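Local coordinates for penicillin-binding protein 1A (Mycobacterium tuberculosis, PDB 5CXW) that builds cross-linked peptidoglycan for the cell wall, its transpeptidase domain, the part crystallised here with penicillin V, joining the peptide subunits of neighbouring glycan strands, at residues Y156-A170 / K194-Q206. Residues are numbered along the deposited sequence; the frame is centred on the assembly and turned at random.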
loop_
_atom_site.group_PDB
_atom_site.type_symbol
_atom_site.label_atom_id
_atom_site.label_comp_id
_atom_site.label_asym_id
_atom_site.label_seq_id
_atom_site.Cartn_x
_atom_site.Cartn_y
_atom_site.Cartn_z
ATOM N N TYR A 156 11.490 -1.606 15.078
ATOM C CA TYR A 156 11.297 -0.781 16.296
ATOM C C TYR A 156 12.590 -0.072 16.663
ATOM O O TYR A 156 12.592 1.150 16.894
ATOM C CB TYR A 156 10.818 -1.627 17.462
ATOM C CG TYR A 156 9.522 -1.194 18.063
ATOM C CD1 TYR A 156 8.343 -1.600 17.522
ATOM C CD2 TYR A 156 9.473 -0.398 19.200
ATOM C CE1 TYR A 156 7.125 -1.212 18.043
ATOM C CE2 TYR A 156 8.267 -0.057 19.780
ATOM C CZ TYR A 156 7.096 -0.440 19.175
ATOM O OH TYR A 156 5.870 -0.138 19.767
ATOM N N ARG A 157 13.718 -0.784 16.696
ATOM C CA ARG A 157 14.985 -0.159 16.988
ATOM C C ARG A 157 15.357 0.879 15.917
ATOM O O ARG A 157 15.980 1.916 16.244
ATOM C CB ARG A 157 16.132 -1.178 17.136
ATOM C CG ARG A 157 16.038 -2.085 18.330
ATOM C CD ARG A 157 17.342 -2.835 18.522
ATOM N NE ARG A 157 17.348 -3.586 19.803
ATOM C CZ ARG A 157 16.815 -4.815 19.970
ATOM N NH1 ARG A 157 16.358 -5.513 18.971
ATOM N NH2 ARG A 157 16.807 -5.367 21.195
ATOM N N LEU A 158 15.078 0.589 14.654
ATOM C CA LEU A 158 15.392 1.547 13.629
ATOM C C LEU A 158 14.580 2.849 13.837
ATOM O O LEU A 158 15.150 3.964 13.766
ATOM C CB LEU A 158 15.104 1.006 12.265
ATOM C CG LEU A 158 15.395 1.949 11.113
ATOM C CD1 LEU A 158 16.845 2.411 11.019
ATOM C CD2 LEU A 158 14.951 1.289 9.809
ATOM N N MET A 159 13.294 2.701 14.103
ATOM C CA MET A 159 12.448 3.878 14.386
ATOM C C MET A 159 12.986 4.659 15.567
ATOM O O MET A 159 13.022 5.897 15.514
ATOM C CB MET A 159 11.005 3.444 14.637
ATOM C CG MET A 159 10.130 4.527 15.285
ATOM S SD MET A 159 8.521 3.889 15.629
ATOM C CE MET A 159 8.936 2.809 17.033
ATOM N N LEU A 160 13.387 3.991 16.648
ATOM C CA LEU A 160 13.895 4.707 17.805
ATOM C C LEU A 160 15.207 5.459 17.537
ATOM O O LEU A 160 15.490 6.492 18.194
ATOM C CB LEU A 160 13.996 3.795 19.000
ATOM C CG LEU A 160 12.674 3.259 19.501
ATOM C CD1 LEU A 160 12.992 2.204 20.550
ATOM C CD2 LEU A 160 11.708 4.291 20.007
ATOM N N LYS A 161 15.975 4.997 16.576
ATOM C CA LYS A 161 17.236 5.644 16.186
ATOM C C LYS A 161 16.975 6.930 15.408
ATOM O O LYS A 161 17.828 7.838 15.378
ATOM C CB LYS A 161 17.983 4.687 15.284
ATOM C CG LYS A 161 19.277 5.176 14.640
ATOM C CD LYS A 161 20.374 5.357 15.621
ATOM C CE LYS A 161 21.652 5.560 14.791
ATOM N NZ LYS A 161 22.741 5.903 15.715
ATOM N N LEU A 162 15.843 7.017 14.716
ATOM C CA LEU A 162 15.556 8.219 13.956
ATOM C C LEU A 162 15.419 9.479 14.805
ATOM O O LEU A 162 14.804 9.450 15.880
ATOM C CB LEU A 162 14.216 8.084 13.249
ATOM C CG LEU A 162 14.012 6.920 12.242
ATOM C CD1 LEU A 162 12.592 6.901 11.775
ATOM C CD2 LEU A 162 14.954 7.036 11.121
ATOM N N ASN A 163 15.940 10.580 14.300
ATOM C CA ASN A 163 15.574 11.890 14.801
ATOM C C ASN A 163 14.096 12.056 14.567
ATOM O O ASN A 163 13.624 11.875 13.437
ATOM C CB ASN A 163 16.359 12.952 14.061
ATOM C CG ASN A 163 17.833 12.867 14.339
ATOM O OD1 ASN A 163 18.250 12.543 15.462
ATOM N ND2 ASN A 163 18.633 13.276 13.372
ATOM N N GLY A 164 13.357 12.279 15.654
ATOM C CA GLY A 164 11.879 12.377 15.590
ATOM C C GLY A 164 11.155 11.102 15.885
ATOM O O GLY A 164 9.937 11.090 16.067
ATOM N N GLY A 165 11.854 9.961 15.892
ATOM C CA GLY A 165 11.227 8.698 16.290
ATOM C C GLY A 165 9.948 8.427 15.489
ATOM O O GLY A 165 9.946 8.475 14.270
ATOM N N PRO A 166 8.847 8.085 16.162
ATOM C CA PRO A 166 7.663 7.711 15.397
ATOM C C PRO A 166 7.112 8.870 14.553
ATOM O O PRO A 166 6.553 8.644 13.466
ATOM C CB PRO A 166 6.659 7.239 16.463
ATOM C CG PRO A 166 7.195 7.779 17.734
ATOM C CD PRO A 166 8.697 7.853 17.601
ATOM N N GLN A 167 7.342 10.122 14.981
ATOM C CA GLN A 167 6.941 11.256 14.163
ATOM C C GLN A 167 7.661 11.268 12.821
ATOM O O GLN A 167 7.093 11.655 11.781
ATOM C CB GLN A 167 7.203 12.588 14.864
ATOM C CG GLN A 167 6.653 13.819 14.140
ATOM C CD GLN A 167 5.139 13.823 14.083
ATOM O OE1 GLN A 167 4.442 13.914 15.118
ATOM N NE2 GLN A 167 4.600 13.663 12.885
ATOM N N ALA A 168 8.902 10.816 12.794
ATOM C CA ALA A 168 9.643 10.800 11.499
ATOM C C ALA A 168 9.086 9.752 10.575
ATOM O O ALA A 168 9.109 9.961 9.359
ATOM C CB ALA A 168 11.107 10.526 11.692
ATOM N N VAL A 169 8.554 8.658 11.134
ATOM C CA VAL A 169 7.884 7.639 10.308
ATOM C C VAL A 169 6.586 8.201 9.719
ATOM O O VAL A 169 6.312 8.076 8.497
ATOM C CB VAL A 169 7.574 6.338 11.116
ATOM C CG1 VAL A 169 6.886 5.311 10.249
ATOM C CG2 VAL A 169 8.822 5.775 11.765
ATOM N N ALA A 170 5.835 8.915 10.554
ATOM C CA ALA A 170 4.608 9.563 10.100
ATOM C C ALA A 170 4.897 10.605 9.026
ATOM O O ALA A 170 4.160 10.698 8.037
ATOM C CB ALA A 170 3.898 10.262 11.242
ATOM N N LYS A 194 -5.667 14.497 16.963
ATOM C CA LYS A 194 -5.747 15.948 16.810
ATOM C C LYS A 194 -4.556 16.562 16.054
ATOM O O LYS A 194 -4.501 17.783 15.880
ATOM C CB LYS A 194 -5.814 16.621 18.189
ATOM C CG LYS A 194 -7.090 16.351 18.952
ATOM C CD LYS A 194 -6.953 16.807 20.413
ATOM C CE LYS A 194 -8.288 16.994 21.135
ATOM N NZ LYS A 194 -9.501 16.451 20.446
ATOM N N GLY A 195 -3.622 15.744 15.606
ATOM C CA GLY A 195 -2.422 16.222 14.997
ATOM C C GLY A 195 -1.183 16.055 15.824
ATOM O O GLY A 195 -0.075 16.319 15.330
ATOM N N GLY A 196 -1.323 15.571 17.062
ATOM C CA GLY A 196 -0.170 15.199 17.842
ATOM C C GLY A 196 0.606 14.010 17.284
ATOM O O GLY A 196 0.214 13.423 16.267
ATOM N N PRO A 197 1.743 13.679 17.916
ATOM C CA PRO A 197 2.579 12.643 17.360
ATOM C C PRO A 197 1.914 11.265 17.389
ATOM O O PRO A 197 1.035 10.991 18.231
ATOM C CB PRO A 197 3.811 12.668 18.247
ATOM C CG PRO A 197 3.375 13.242 19.514
ATOM C CD PRO A 197 2.351 14.266 19.121
ATOM N N PRO A 198 2.364 10.362 16.517
ATOM C CA PRO A 198 2.018 8.944 16.680
ATOM C C PRO A 198 2.780 8.328 17.824
ATOM O O PRO A 198 3.839 8.870 18.260
ATOM C CB PRO A 198 2.536 8.305 15.389
ATOM C CG PRO A 198 3.563 9.234 14.918
ATOM C CD PRO A 198 3.275 10.588 15.392
ATOM N N ASN A 199 2.284 7.212 18.340
ATOM C CA ASN A 199 3.092 6.448 19.249
ATOM C C ASN A 199 3.893 5.426 18.469
ATOM O O ASN A 199 3.774 5.320 17.230
ATOM C CB ASN A 199 2.270 5.861 20.401
ATOM C CG ASN A 199 1.350 4.763 19.984
ATOM O OD1 ASN A 199 1.509 4.164 18.928
ATOM N ND2 ASN A 199 0.360 4.478 20.841
ATOM N N ASN A 200 4.709 4.675 19.186
ATOM C CA ASN A 200 5.640 3.755 18.562
ATOM C C ASN A 200 5.020 2.696 17.697
ATOM O O ASN A 200 5.669 2.182 16.782
ATOM C CB ASN A 200 6.468 3.092 19.605
ATOM C CG ASN A 200 7.406 4.027 20.309
ATOM O OD1 ASN A 200 7.961 4.929 19.720
ATOM N ND2 ASN A 200 7.609 3.792 21.621
ATOM N N GLY A 201 3.768 2.361 17.907
ATOM C CA GLY A 201 3.109 1.356 17.073
ATOM C C GLY A 201 2.964 1.667 15.580
ATOM O O GLY A 201 2.632 0.797 14.799
ATOM N N ILE A 202 3.214 2.923 15.233
ATOM C CA ILE A 202 3.138 3.359 13.850
ATOM C C ILE A 202 3.994 2.432 12.984
ATOM O O ILE A 202 3.592 2.140 11.860
ATOM C CB ILE A 202 3.524 4.819 13.680
ATOM C CG1 ILE A 202 3.271 5.241 12.204
ATOM C CG2 ILE A 202 5.001 5.110 14.079
ATOM C CD1 ILE A 202 3.311 6.710 11.941
ATOM N N VAL A 203 5.188 2.053 13.434
ATOM C CA VAL A 203 6.091 1.290 12.556
ATOM C C VAL A 203 5.572 -0.111 12.269
ATOM O O VAL A 203 5.967 -0.739 11.272
ATOM C CB VAL A 203 7.561 1.259 13.106
ATOM C CG1 VAL A 203 7.683 0.453 14.427
ATOM C CG2 VAL A 203 8.541 0.749 12.051
ATOM N N LEU A 204 4.721 -0.618 13.146
ATOM C CA LEU A 204 4.057 -1.878 12.944
ATOM C C LEU A 204 2.656 -1.737 12.384
ATOM O O LEU A 204 1.837 -2.669 12.522
ATOM C CB LEU A 204 4.078 -2.649 14.240
ATOM C CG LEU A 204 5.496 -2.877 14.837
ATOM C CD1 LEU A 204 5.419 -3.659 16.134
ATOM C CD2 LEU A 204 6.452 -3.517 13.876
ATOM N N GLY A 205 2.381 -0.594 11.760
ATOM C CA GLY A 205 1.173 -0.383 11.036
ATOM C C GLY A 205 -0.081 -0.406 11.864
ATOM O O GLY A 205 -1.103 -0.890 11.379
ATOM N N GLN A 206 -0.019 0.085 13.103
ATOM C CA GLN A 206 -1.133 0.015 14.019
ATOM C C GLN A 206 -2.192 1.117 13.787
ATOM O O GLN A 206 -3.317 0.950 14.234
ATOM C CB GLN A 206 -0.655 -0.035 15.478
ATOM C CG GLN A 206 0.359 -1.162 15.765
ATOM C CD GLN A 206 -0.232 -2.409 16.441
ATOM O OE1 GLN A 206 -1.398 -2.778 16.230
ATOM N NE2 GLN A 206 0.601 -3.086 17.277
HETATM O O HOH W 1 5.946 0.891 22.317
HETATM O O HOH W 2 2.560 15.959 15.261
#
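Y156 and V203 face each other with CA atoms 6.7 Å apart, and P166 and N200 come closer still, as the loop 194-206, with its 3-10 turn at 200-203, lies across the end of helix 152-161, the type II turn L162-G165 and the first turn of helix 165-176; no direct hydrogen bond joins the two. N200 is met by Y156, M159, L160 and P166. M159 CG stands anti to the backbone N and the chain bends at chi3 (73°), which brings CE against V203 CG1 and to 3.3 Å from N200 O, while the same methyl sits over one face of the Y156 ring near its rim. At the ring edge L204 CD1 packs 3.5 Å from Y156 CE1, and N200 CB approaches the phenol end obliquely. The hydroxyl reaches across through a water, 2.8 Å from Y156 OH and weakly bonded to N200 ND2. Farther along, I202 points into the second helix: CG2 meets P166 CB at 3.6 Å and CD1 lies against A170 CB, with V169 CG1 flanking CG1. P198 CG packs against A170 CB and close to P166 O. At the outer end a second water donates to both Q167 OE1 and G195 O, while Q167 NE2 is held by D171. An Asx turn, N199 OD1 accepting from G201 N (3.1 Å), opens the 3-10 turn. V203 also touches A103 of helix 100-109. This is packing within the helical part of a penicillin-binding transpeptidase fold, joining helices 152-161 and 165-176 to a loop whose L204 side chain lies about 5 Å from that of S97, probably the acyl-ester serine of an SxxK motif.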